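Local coordinates for protein Tube (Drosophila melanogaster, PDB 1D2Z) that recruits the kinase Pelle to the plasma membrane through its death domain, the part described here, and activates it in the Toll pathway that sets embryonic dorsoventral polarity, at residues 34-39 with 89-94; 64-69 with 96-101. One frame throughout, in Å; residues are numbered along the deposited sequence.

Interaction 1: 34-39 with 89-94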
loop_
_atom_site.group_PDB
_atom_site.type_symbol
_atom_site.label_atom_id
_atom_site.label_comp_id
_atom_site.label_asym_id
_atom_site.label_seq_id
_atom_site.Cartn_x
_atom_site.Cartn_y
_atom_site.Cartn_z
ATOM N N LYS B 34 7.082 -7.248 1.842
ATOM C CA LYS B 34 7.272 -6.977 0.423
ATOM C C LYS B 34 8.400 -5.973 0.199
ATOM O O LYS B 34 9.219 -6.140 -0.706
ATOM C CB LYS B 34 5.975 -6.467 -0.200
ATOM C CG LYS B 34 4.801 -7.420 -0.034
ATOM C CD LYS B 34 3.551 -6.859 -0.689
ATOM C CE LYS B 34 2.357 -7.747 -0.427
ATOM N NZ LYS B 34 1.168 -7.304 -1.200
ATOM N N LEU B 35 8.435 -4.923 1.015
ATOM C CA LEU B 35 9.483 -3.911 0.904
ATOM C C LEU B 35 10.843 -4.512 1.270
ATOM O O LEU B 35 11.806 -4.391 0.515
ATOM C CB LEU B 35 9.183 -2.718 1.822
ATOM C CG LEU B 35 10.299 -1.687 2.056
ATOM C CD1 LEU B 35 10.703 -1.006 0.755
ATOM C CD2 LEU B 35 9.835 -0.655 3.073
ATOM N N MET B 36 10.896 -5.187 2.416
ATOM C CA MET B 36 12.139 -5.777 2.905
ATOM C C MET B 36 12.772 -6.747 1.924
ATOM O O MET B 36 13.993 -6.754 1.751
ATOM C CB MET B 36 11.915 -6.473 4.247
ATOM C CG MET B 36 13.194 -6.951 4.925
ATOM S SD MET B 36 12.916 -7.483 6.617
ATOM C CE MET B 36 14.594 -7.947 7.098
ATOM N N SER B 37 11.927 -7.517 1.246
ATOM C CA SER B 37 12.370 -8.517 0.282
ATOM C C SER B 37 13.000 -7.968 -0.987
ATOM O O SER B 37 13.792 -8.658 -1.625
ATOM C CB SER B 37 11.202 -9.434 -0.092
ATOM O OG SER B 37 10.795 -10.204 1.026
ATOM N N ILE B 38 12.642 -6.744 -1.368
ATOM C CA ILE B 38 13.186 -6.166 -2.591
ATOM C C ILE B 38 14.297 -5.134 -2.422
ATOM O O ILE B 38 14.774 -4.581 -3.409
ATOM C CB ILE B 38 12.080 -5.582 -3.497
ATOM C CG1 ILE B 38 11.454 -4.340 -2.860
ATOM C CG2 ILE B 38 11.011 -6.651 -3.763
ATOM C CD1 ILE B 38 10.758 -3.429 -3.865
ATOM N N ILE B 39 14.724 -4.890 -1.183
ATOM C CA ILE B 39 15.798 -3.925 -0.928
ATOM C C ILE B 39 17.073 -4.437 -1.592
ATOM O O ILE B 39 17.613 -5.465 -1.192
ATOM C CB ILE B 39 16.036 -3.736 0.583
ATOM C CG1 ILE B 39 14.840 -3.018 1.215
ATOM C CG2 ILE B 39 17.324 -2.960 0.831
ATOM C CD1 ILE B 39 14.821 -3.074 2.729
ATOM N N GLN B 89 8.010 -1.455 12.175
ATOM C CA GLN B 89 8.869 -0.614 13.006
ATOM C C GLN B 89 10.190 -1.343 13.252
ATOM O O GLN B 89 11.270 -0.766 13.097
ATOM C CB GLN B 89 8.168 -0.314 14.330
ATOM C CG GLN B 89 8.936 0.580 15.288
ATOM C CD GLN B 89 8.077 1.032 16.453
ATOM O OE1 GLN B 89 7.849 2.228 16.642
ATOM N NE2 GLN B 89 7.583 0.076 17.232
ATOM N N MET B 90 10.101 -2.626 13.596
ATOM C CA MET B 90 11.298 -3.427 13.835
ATOM C C MET B 90 12.103 -3.575 12.552
ATOM O O MET B 90 13.332 -3.533 12.578
ATOM C CB MET B 90 10.934 -4.802 14.392
ATOM C CG MET B 90 10.417 -4.764 15.821
ATOM S SD MET B 90 9.950 -6.392 16.436
ATOM C CE MET B 90 11.317 -7.344 15.881
ATOM N N MET B 91 11.403 -3.724 11.428
ATOM C CA MET B 91 12.062 -3.863 10.133
ATOM C C MET B 91 12.871 -2.606 9.806
ATOM O O MET B 91 14.026 -2.694 9.401
ATOM C CB MET B 91 11.026 -4.126 9.032
ATOM C CG MET B 91 11.601 -4.257 7.628
ATOM S SD MET B 91 11.846 -2.675 6.787
ATOM C CE MET B 91 10.182 -2.296 6.337
ATOM N N ILE B 92 12.258 -1.445 10.000
ATOM C CA ILE B 92 12.924 -0.180 9.721
ATOM C C ILE B 92 14.070 0.086 10.702
ATOM O O ILE B 92 15.128 0.543 10.286
ATOM C CB ILE B 92 11.901 0.990 9.676
ATOM C CG1 ILE B 92 10.922 0.754 8.516
ATOM C CG2 ILE B 92 12.613 2.331 9.491
ATOM C CD1 ILE B 92 9.733 1.673 8.491
ATOM N N ASP B 93 13.885 -0.258 11.981
ATOM C CA ASP B 93 14.937 -0.066 12.987
ATOM C C ASP B 93 16.207 -0.804 12.566
ATOM O O ASP B 93 17.319 -0.308 12.743
ATOM C CB ASP B 93 14.499 -0.581 14.366
ATOM C CG ASP B 93 13.474 0.310 15.034
ATOM O OD1 ASP B 93 13.404 1.516 14.721
ATOM O OD2 ASP B 93 12.734 -0.203 15.895
ATOM N N GLU B 94 16.025 -1.996 12.010
ATOM C CA GLU B 94 17.138 -2.808 11.544
ATOM C C GLU B 94 17.742 -2.226 10.261
ATOM O O GLU B 94 18.958 -2.111 10.137
ATOM C CB GLU B 94 16.656 -4.243 11.290
ATOM C CG GLU B 94 17.720 -5.202 10.761
ATOM C CD GLU B 94 18.792 -5.534 11.789
ATOM O OE1 GLU B 94 18.451 -5.750 12.975
ATOM O OE2 GLU B 94 19.978 -5.591 11.403
#
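The bond from the amide N of Asp93 to O of Gln89, 2.9 Å long, braces the helical turn that presents Met91 to Leu35 and Met36. Polar bonds here run along the helices, while the joining is left to two methionines and a leucine, an apolar contact with no polar bond between the segments. The pair of methionines illustrates how flexible side chains can fill an interface in two different shapes. Met36 is extended beyond CG and slides past Met91 in the opposite direction, its SD 3.6 Å from Met91 CG, with CB and CG alongside the same atom. Met91 starts out with CG anti to its own nitrogen (chi1 179°) but then folds at chi2 (-85°) and chi3 (-76°), a double bend that carries its methyl across to Leu35. There Met91 CE stands 3.7 Å from CD2 of Leu35, the two side chains crossing at about a right angle. Met91 thus touches both Leu35 and Met36, and it supplies nearly half of the 176 Å² buried in all. Between the two segments the nearest CA atoms are those of Met36 and Met91, 7.5 Å apart. All three residues are buried. Leu35 packs on Leu26 of helix 16-27 and on Leu110, Leu113 and Leu114 of helix 107-116, whereas Met36 packs on Val71 of helix 68-80. The contact between helices 31-38 and 87-96 therefore lies inside the helical bundle of the death domain, with three further helices around it.

Interaction 2: 64-69 with 96-101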
loop_
_atom_site.group_PDB
_atom_site.type_symbol
_atom_site.label_atom_id
_atom_site.label_comp_id
_atom_site.label_asym_id
_atom_site.label_seq_id
_atom_site.Cartn_x
_atom_site.Cartn_y
_atom_site.Cartn_z
ATOM N N PHE B 64 19.945 -9.114 -3.478
ATOM C CA PHE B 64 19.117 -8.470 -2.463
ATOM C C PHE B 64 19.807 -8.455 -1.107
ATOM O O PHE B 64 20.516 -9.395 -0.756
ATOM C CB PHE B 64 17.763 -9.176 -2.364
ATOM C CG PHE B 64 16.938 -9.056 -3.612
ATOM C CD1 PHE B 64 16.226 -7.890 -3.879
ATOM C CD2 PHE B 64 16.911 -10.087 -4.546
ATOM C CE1 PHE B 64 15.503 -7.749 -5.058
ATOM C CE2 PHE B 64 16.189 -9.955 -5.730
ATOM C CZ PHE B 64 15.485 -8.784 -5.986
ATOM N N LYS B 65 19.592 -7.382 -0.350
ATOM C CA LYS B 65 20.196 -7.230 0.970
ATOM C C LYS B 65 19.753 -8.290 1.973
ATOM O O LYS B 65 20.583 -8.915 2.640
ATOM C CB LYS B 65 19.903 -5.838 1.537
ATOM C CG LYS B 65 20.426 -5.641 2.951
ATOM C CD LYS B 65 21.034 -4.266 3.153
ATOM C CE LYS B 65 21.860 -4.242 4.434
ATOM N NZ LYS B 65 22.690 -3.013 4.563
ATOM N N TYR B 66 18.444 -8.479 2.079
ATOM C CA TYR B 66 17.878 -9.444 3.008
ATOM C C TYR B 66 17.296 -10.662 2.296
ATOM O O TYR B 66 16.997 -10.616 1.103
ATOM C CB TYR B 66 16.787 -8.777 3.844
ATOM C CG TYR B 66 17.242 -7.559 4.616
ATOM C CD1 TYR B 66 18.073 -7.685 5.729
ATOM C CD2 TYR B 66 16.820 -6.280 4.250
ATOM C CE1 TYR B 66 18.472 -6.568 6.462
ATOM C CE2 TYR B 66 17.214 -5.158 4.976
ATOM C CZ TYR B 66 18.039 -5.310 6.081
ATOM O OH TYR B 66 18.431 -4.208 6.805
ATOM N N THR B 67 17.163 -11.760 3.035
ATOM C CA THR B 67 16.592 -12.993 2.498
ATOM C C THR B 67 15.302 -13.289 3.253
ATOM O O THR B 67 14.957 -12.586 4.207
ATOM C CB THR B 67 17.536 -14.194 2.695
ATOM O OG1 THR B 67 17.756 -14.399 4.095
ATOM C CG2 THR B 67 18.865 -13.956 2.003
ATOM N N ALA B 68 14.612 -14.355 2.855
ATOM C CA ALA B 68 13.372 -14.746 3.515
ATOM C C ALA B 68 13.641 -15.097 4.978
ATOM O O ALA B 68 12.726 -15.096 5.807
ATOM C CB ALA B 68 12.739 -15.925 2.790
ATOM N N GLN B 69 14.909 -15.361 5.290
ATOM C CA GLN B 69 15.332 -15.717 6.639
ATOM C C GLN B 69 15.466 -14.490 7.536
ATOM O O GLN B 69 15.138 -14.543 8.724
ATOM C CB GLN B 69 16.659 -16.482 6.593
ATOM C CG GLN B 69 16.637 -17.700 5.672
ATOM C CD GLN B 69 17.826 -18.624 5.877
ATOM O OE1 GLN B 69 18.948 -18.175 6.127
ATOM N NE2 GLN B 69 17.583 -19.928 5.779
ATOM N N LYS B 96 17.407 1.001 8.887
ATOM C CA LYS B 96 17.927 2.365 9.036
ATOM C C LYS B 96 19.371 2.477 9.530
ATOM O O LYS B 96 20.071 3.434 9.193
ATOM C CB LYS B 96 17.016 3.181 9.957
ATOM C CG LYS B 96 17.137 2.806 11.430
ATOM C CD LYS B 96 16.128 3.515 12.296
ATOM C CE LYS B 96 16.371 3.183 13.761
ATOM N NZ LYS B 96 15.284 3.706 14.619
ATOM N N THR B 97 19.806 1.514 10.337
ATOM C CA THR B 97 21.162 1.520 10.884
ATOM C C THR B 97 22.097 0.614 10.095
ATOM O O THR B 97 23.292 0.547 10.384
ATOM C CB THR B 97 21.183 1.040 12.360
ATOM O OG1 THR B 97 20.804 -0.340 12.421
ATOM C CG2 THR B 97 20.224 1.860 13.211
ATOM N N SER B 98 21.546 -0.091 9.111
ATOM C CA SER B 98 22.334 -1.013 8.299
ATOM C C SER B 98 23.309 -0.310 7.363
ATOM O O SER B 98 23.193 0.891 7.105
ATOM C CB SER B 98 21.418 -1.943 7.499
ATOM O OG SER B 98 20.738 -1.248 6.472
ATOM N N GLY B 99 24.262 -1.078 6.848
ATOM C CA GLY B 99 25.254 -0.530 5.944
ATOM C C GLY B 99 26.463 0.041 6.652
ATOM O O GLY B 99 26.618 -0.123 7.863
ATOM N N LYS B 100 27.315 0.731 5.898
ATOM C CA LYS B 100 28.526 1.323 6.461
ATOM C C LYS B 100 28.630 2.833 6.238
ATOM O O LYS B 100 28.237 3.623 7.099
ATOM C CB LYS B 100 29.770 0.610 5.912
ATOM C CG LYS B 100 29.844 -0.870 6.278
ATOM C CD LYS B 100 31.114 -1.530 5.761
ATOM C CE LYS B 100 31.150 -3.008 6.140
ATOM N NZ LYS B 100 32.379 -3.696 5.655
ATOM N N LEU B 101 29.174 3.228 5.090
ATOM C CA LEU B 101 29.338 4.640 4.762
ATOM C C LEU B 101 28.086 5.204 4.088
ATOM O O LEU B 101 27.162 5.673 4.760
ATOM C CB LEU B 101 30.567 4.832 3.860
ATOM C CG LEU B 101 31.926 4.370 4.400
ATOM C CD1 LEU B 101 32.974 4.474 3.305
ATOM C CD2 LEU B 101 32.328 5.197 5.614
HETATM O O HOH W 1 21.992 -0.289 4.246
#
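The ring of Tyr66, whose hydroxyl end approaches Ser98, is sandwiched between two aliphatic groups. Lys65 CG sits over the centre of one face, 3.7 Å above the plane, and the methyl of Met36 lies against the other, its CE 3.6 Å from Tyr66 CG. At the far end of the ring Tyr66 OH comes within 3.8 Å of both CB and OG of Ser98. Lys65 leaves its backbone with CG anti to the nitrogen (chi1 176°), which sets its chain over the ring, and a bend at chi2 (140°) helps carry the amine on toward Ser98. A water then joins the two: NZ of Lys65 donates to it at 2.8 Å, and it donates in turn to Ser98 OG at 2.7 Å. The serine hydroxyl is also hydrogen-bonded to the carbonyl O of Trp95, so one oxygen links the end of helix 87-96 to the water bridge. Beyond the ring, Thr67 is the N-cap, its OG1 accepting from the amide N of Gln69 at 3.2 Å, and Asp70 OD2 accepts from the Thr67 amide. This N-capped turn starts helix 68-80 in the helical bundle of the death domain.

After helix 16-27 the chain enters helix 31-38, whose end supplies one side of interaction 1, then reaches 64-69, the first half of interaction 2. Helix 68-80 follows, and helix 87-96 returns to close the longer loop of interaction 1. Just after it, 96-101 closes the shorter loop of interaction 2. The segments alternate, so the two closures cross rather than nest. Their centres are 8 Å apart, and a probable hydrogen bond from Lys65 N to Ile39 O (2.9 Å) couples them directly. Together they tie helix 31-38, the approach to helix 68-80 and both the body and the exit of helix 87-96 into one death domain, from buried core to partly exposed margin.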